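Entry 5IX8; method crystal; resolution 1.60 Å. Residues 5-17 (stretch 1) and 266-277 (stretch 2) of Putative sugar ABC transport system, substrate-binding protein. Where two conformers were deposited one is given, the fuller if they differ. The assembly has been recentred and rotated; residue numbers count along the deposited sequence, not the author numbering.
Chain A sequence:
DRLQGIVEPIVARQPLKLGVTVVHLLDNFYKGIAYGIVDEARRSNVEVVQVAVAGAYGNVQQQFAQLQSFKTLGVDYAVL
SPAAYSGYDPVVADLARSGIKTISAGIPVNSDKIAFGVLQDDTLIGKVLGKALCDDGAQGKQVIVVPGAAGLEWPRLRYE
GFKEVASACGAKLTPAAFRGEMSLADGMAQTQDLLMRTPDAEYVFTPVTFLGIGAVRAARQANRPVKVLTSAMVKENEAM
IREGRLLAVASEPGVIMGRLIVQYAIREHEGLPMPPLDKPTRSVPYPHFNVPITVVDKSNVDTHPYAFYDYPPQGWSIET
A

Stretch 1 5-17: GIVEPIVARQPLK
Stretch 2 (266-277) IREHEGLPMPPL

Residues 5-17 form an irregular strap, mostly extended from Val 7 to Leu 16 but kinked at Arg 13 (-100/-38), with Lys 17 in a strand. It crosses the last turn of a helix that enters from earlier in the chain, and the Gly 271 turn and loop beyond, burying 738 Å² in all. CA atoms of Val 7 and Pro 275 lie 6.3 Å apart, those of Ala 12 and Ile 266 5.8 Å, and those of Gln 14 and Glu 270 7.2 Å. The helix closes in a Schellman motif, with Gly 271 at phi/psi 70/32 and Leu 272 N bonded to Arg 267 O (2.9 Å).

CA-to-CB of Arg 267 (m, t, t, chi4 84°) points sideways to the strap, but its end comes nearer, bringing NH2 to Glu 8 O (2.7 Å). Val 7 CG2 (chi1 p) covers one guanidinium face and Ile 10 CG1 the opposite one, leaving the edge free to bond. Ile 10 (p, t) also sends CD1 to Leu 272 CD1 (3.5 Å) and Ile 266 CG2 (3.9 Å).

CA-to-CB of Glu 270 (m, t, chi3 8°) points toward the strap, and OE2 accepts from Arg 13 N (2.8 Å) and Gln 14 N (3.0 Å), so one carboxylate oxygen serves consecutive amides. A water links this OE2, Gln 14 O and His 269 ND1 (2.7, 2.7 and 2.8 Å from its oxygen).

Leu 16 (t, t) packs CD1 against Ile 266 CG1 (3.9 Å), its CG 4.3 Å from the His 269 ring centroid, off-centre.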

# COMPACT_ATOMS: atom_id res chain seq x y z
N GLY A 5 10.01 -4.46 -17.14
CA GLY A 5 10.20 -5.77 -17.75
C GLY A 5 9.32 -6.88 -17.24
O GLY A 5 9.57 -8.04 -17.54
N ILE A 6 8.27 -6.56 -16.49
CA ILE A 6 7.47 -7.63 -15.89
C ILE A 6 6.59 -8.29 -16.93
O ILE A 6 6.39 -9.52 -16.91
CB ILE A 6 6.63 -7.07 -14.73
CG1 ILE A 6 7.58 -6.71 -13.60
CG2 ILE A 6 5.57 -8.10 -14.30
CD1 ILE A 6 6.92 -5.83 -12.53
N VAL A 7 6.06 -7.49 -17.86
CA VAL A 7 5.16 -7.98 -18.88
C VAL A 7 5.28 -7.01 -20.06
O VAL A 7 5.59 -5.84 -19.87
CB VAL A 7 3.74 -8.07 -18.30
CG1 VAL A 7 3.27 -6.68 -17.83
CG2 VAL A 7 2.80 -8.66 -19.31
N GLU A 8 5.07 -7.52 -21.29
CA GLU A 8 5.06 -6.63 -22.44
C GLU A 8 3.71 -5.90 -22.52
O GLU A 8 2.68 -6.50 -22.24
CB GLU A 8 5.30 -7.47 -23.71
CG GLU A 8 4.40 -7.25 -24.85
CD GLU A 8 4.71 -8.12 -26.08
OE1 GLU A 8 5.11 -9.31 -25.93
OE2 GLU A 8 4.52 -7.60 -27.20
N PRO A 9 3.67 -4.60 -22.83
CA PRO A 9 2.36 -3.93 -22.93
C PRO A 9 1.62 -4.36 -24.18
O PRO A 9 2.19 -4.39 -25.27
CB PRO A 9 2.72 -2.44 -22.99
CG PRO A 9 4.07 -2.41 -23.55
CD PRO A 9 4.79 -3.71 -23.16
N ILE A 10 0.33 -4.66 -24.05
CA ILE A 10 -0.50 -4.89 -25.21
C ILE A 10 -1.73 -3.99 -25.13
O ILE A 10 -1.92 -3.22 -24.19
CB ILE A 10 -0.90 -6.36 -25.38
CG1 ILE A 10 -1.69 -6.85 -24.16
CG2 ILE A 10 0.36 -7.25 -25.71
CD1 ILE A 10 -2.33 -8.22 -24.44
N VAL A 11 -2.58 -4.10 -26.16
CA VAL A 11 -3.74 -3.24 -26.33
C VAL A 11 -4.98 -4.10 -26.43
O VAL A 11 -4.98 -5.12 -27.12
CB VAL A 11 -3.57 -2.41 -27.61
CG1 VAL A 11 -4.79 -1.53 -27.81
CG2 VAL A 11 -2.28 -1.61 -27.52
N ALA A 12 -6.04 -3.69 -25.73
CA ALA A 12 -7.31 -4.42 -25.77
C ALA A 12 -7.90 -4.31 -27.16
O ALA A 12 -7.88 -3.24 -27.78
CB ALA A 12 -8.30 -3.86 -24.74
N ARG A 13 -8.38 -5.44 -27.67
CA ARG A 13 -9.18 -5.46 -28.87
C ARG A 13 -10.66 -5.57 -28.56
O ARG A 13 -11.47 -4.93 -29.21
CB ARG A 13 -8.71 -6.60 -29.80
CG ARG A 13 -7.26 -6.43 -30.33
CD ARG A 13 -7.05 -5.04 -30.97
NE ARG A 13 -5.82 -4.97 -31.78
CZ ARG A 13 -4.59 -4.91 -31.27
NH1 ARG A 13 -4.42 -4.96 -29.94
NH2 ARG A 13 -3.53 -4.83 -32.06
N GLN A 14 -11.03 -6.35 -27.56
CA GLN A 14 -12.41 -6.43 -27.06
C GLN A 14 -12.68 -5.25 -26.13
O GLN A 14 -11.82 -4.89 -25.32
CB GLN A 14 -12.64 -7.75 -26.30
CG GLN A 14 -12.36 -9.05 -27.08
CD GLN A 14 -12.47 -10.33 -26.22
OE1 GLN A 14 -13.04 -10.33 -25.12
NE2 GLN A 14 -11.91 -11.43 -26.74
N PRO A 15 -13.86 -4.63 -26.19
CA PRO A 15 -14.16 -3.53 -25.26
C PRO A 15 -13.98 -3.99 -23.82
O PRO A 15 -14.41 -5.08 -23.43
CB PRO A 15 -15.62 -3.18 -25.55
CG PRO A 15 -15.83 -3.63 -26.99
CD PRO A 15 -14.91 -4.81 -27.22
N LEU A 16 -13.32 -3.15 -23.03
CA LEU A 16 -12.98 -3.50 -21.66
C LEU A 16 -13.17 -2.27 -20.79
O LEU A 16 -12.49 -1.26 -20.97
CB LEU A 16 -11.54 -4.02 -21.58
CG LEU A 16 -11.15 -4.84 -20.33
CD1 LEU A 16 -9.80 -5.48 -20.54
CD2 LEU A 16 -11.19 -4.01 -19.00
N LYS A 17 -14.11 -2.35 -19.85
CA LYS A 17 -14.43 -1.24 -18.95
C LYS A 17 -14.08 -1.61 -17.51
O LYS A 17 -14.41 -2.71 -17.04
CB LYS A 17 -15.93 -0.89 -19.03
CG LYS A 17 -16.37 -0.41 -20.41
CD LYS A 17 -17.92 -0.48 -20.56
CE LYS A 17 -18.65 0.50 -19.72
NZ LYS A 17 -19.97 0.97 -20.33
N ILE A 266 -6.44 -7.10 -19.38
CA ILE A 266 -6.63 -7.33 -20.82
C ILE A 266 -6.41 -8.79 -21.15
O ILE A 266 -7.18 -9.41 -21.91
CB ILE A 266 -5.69 -6.45 -21.66
CG1 ILE A 266 -6.02 -4.97 -21.49
CG2 ILE A 266 -5.77 -6.82 -23.14
CD1 ILE A 266 -4.90 -4.05 -21.99
N ARG A 267 -5.36 -9.37 -20.57
CA ARG A 267 -5.05 -10.77 -20.82
C ARG A 267 -6.14 -11.67 -20.29
O ARG A 267 -6.58 -12.61 -20.97
CB ARG A 267 -3.69 -11.11 -20.21
CG ARG A 267 -2.57 -10.48 -21.05
CD ARG A 267 -1.27 -10.54 -20.29
NE ARG A 267 -0.16 -10.20 -21.18
CZ ARG A 267 0.22 -8.96 -21.45
NH1 ARG A 267 -0.37 -7.91 -20.86
NH2 ARG A 267 1.22 -8.79 -22.29
N GLU A 268 -6.59 -11.42 -19.06
CA GLU A 268 -7.67 -12.25 -18.50
C GLU A 268 -8.91 -12.18 -19.37
O GLU A 268 -9.51 -13.20 -19.72
CB GLU A 268 -7.98 -11.79 -17.08
CG GLU A 268 -8.50 -12.90 -16.14
CD GLU A 268 -9.98 -13.21 -16.32
OE1 GLU A 268 -10.75 -12.33 -16.79
OE2 GLU A 268 -10.39 -14.35 -15.96
N HIS A 269 -9.24 -10.97 -19.81
CA HIS A 269 -10.46 -10.73 -20.58
C HIS A 269 -10.43 -11.43 -21.93
O HIS A 269 -11.47 -11.93 -22.40
CB HIS A 269 -10.64 -9.23 -20.76
CG HIS A 269 -12.00 -8.83 -21.21
ND1 HIS A 269 -12.21 -7.99 -22.28
CD2 HIS A 269 -13.23 -9.13 -20.72
CE1 HIS A 269 -13.51 -7.78 -22.43
NE2 HIS A 269 -14.16 -8.49 -21.51
N GLU A 270 -9.27 -11.47 -22.58
CA GLU A 270 -9.16 -12.02 -23.92
C GLU A 270 -8.60 -13.43 -23.94
O GLU A 270 -8.31 -13.96 -25.02
CB GLU A 270 -8.32 -11.08 -24.80
CG GLU A 270 -8.96 -9.68 -24.86
CD GLU A 270 -8.39 -8.75 -25.92
OE1 GLU A 270 -7.58 -9.21 -26.75
OE2 GLU A 270 -8.79 -7.55 -25.92
N GLY A 271 -8.46 -14.06 -22.77
CA GLY A 271 -8.03 -15.46 -22.73
C GLY A 271 -6.59 -15.65 -23.13
O GLY A 271 -6.23 -16.70 -23.69
N LEU A 272 -5.75 -14.69 -22.85
CA LEU A 272 -4.33 -14.77 -23.16
C LEU A 272 -3.56 -15.29 -21.96
O LEU A 272 -4.05 -15.21 -20.82
CB LEU A 272 -3.82 -13.39 -23.56
CG LEU A 272 -4.63 -12.68 -24.67
CD1 LEU A 272 -4.10 -11.26 -24.90
CD2 LEU A 272 -4.65 -13.49 -25.95
N PRO A 273 -2.35 -15.82 -22.17
CA PRO A 273 -1.53 -16.27 -21.04
C PRO A 273 -1.30 -15.16 -20.03
O PRO A 273 -0.92 -14.05 -20.39
CB PRO A 273 -0.21 -16.68 -21.70
CG PRO A 273 -0.56 -16.97 -23.13
CD PRO A 273 -1.65 -15.97 -23.47
N MSE A 274 -1.52 -15.48 -18.76
CA MSE A 274 -1.34 -14.47 -17.71
C MSE A 274 0.11 -14.25 -17.41
O MSE A 274 0.91 -15.17 -17.51
CB MSE A 274 -2.06 -14.89 -16.43
CG MSE A 274 -3.53 -15.03 -16.64
SE MSE A 274 -4.41 -13.37 -17.02
CE MSE A 274 -4.30 -12.52 -15.28
N PRO A 275 0.45 -13.03 -17.00
CA PRO A 275 1.78 -12.78 -16.47
C PRO A 275 1.90 -13.41 -15.09
O PRO A 275 0.95 -14.09 -14.63
CB PRO A 275 1.87 -11.24 -16.45
CG PRO A 275 0.60 -10.73 -17.13
CD PRO A 275 -0.40 -11.84 -16.90
N PRO A 276 3.03 -13.24 -14.39
CA PRO A 276 3.26 -14.04 -13.18
C PRO A 276 2.21 -13.82 -12.09
O PRO A 276 1.81 -12.69 -11.80
CB PRO A 276 4.65 -13.59 -12.71
CG PRO A 276 5.29 -13.01 -13.95
CD PRO A 276 4.19 -12.38 -14.71
N LEU A 277 1.78 -14.93 -11.49
CA LEU A 277 0.89 -14.86 -10.33
C LEU A 277 1.36 -15.84 -9.28
O LEU A 277 1.53 -17.04 -9.56
CB LEU A 277 -0.57 -15.16 -10.71
CG LEU A 277 -1.29 -14.13 -11.59
CD1 LEU A 277 -2.48 -14.77 -12.27
CD2 LEU A 277 -1.71 -12.92 -10.70
O HOH W 1 -10.34 -6.67 -23.88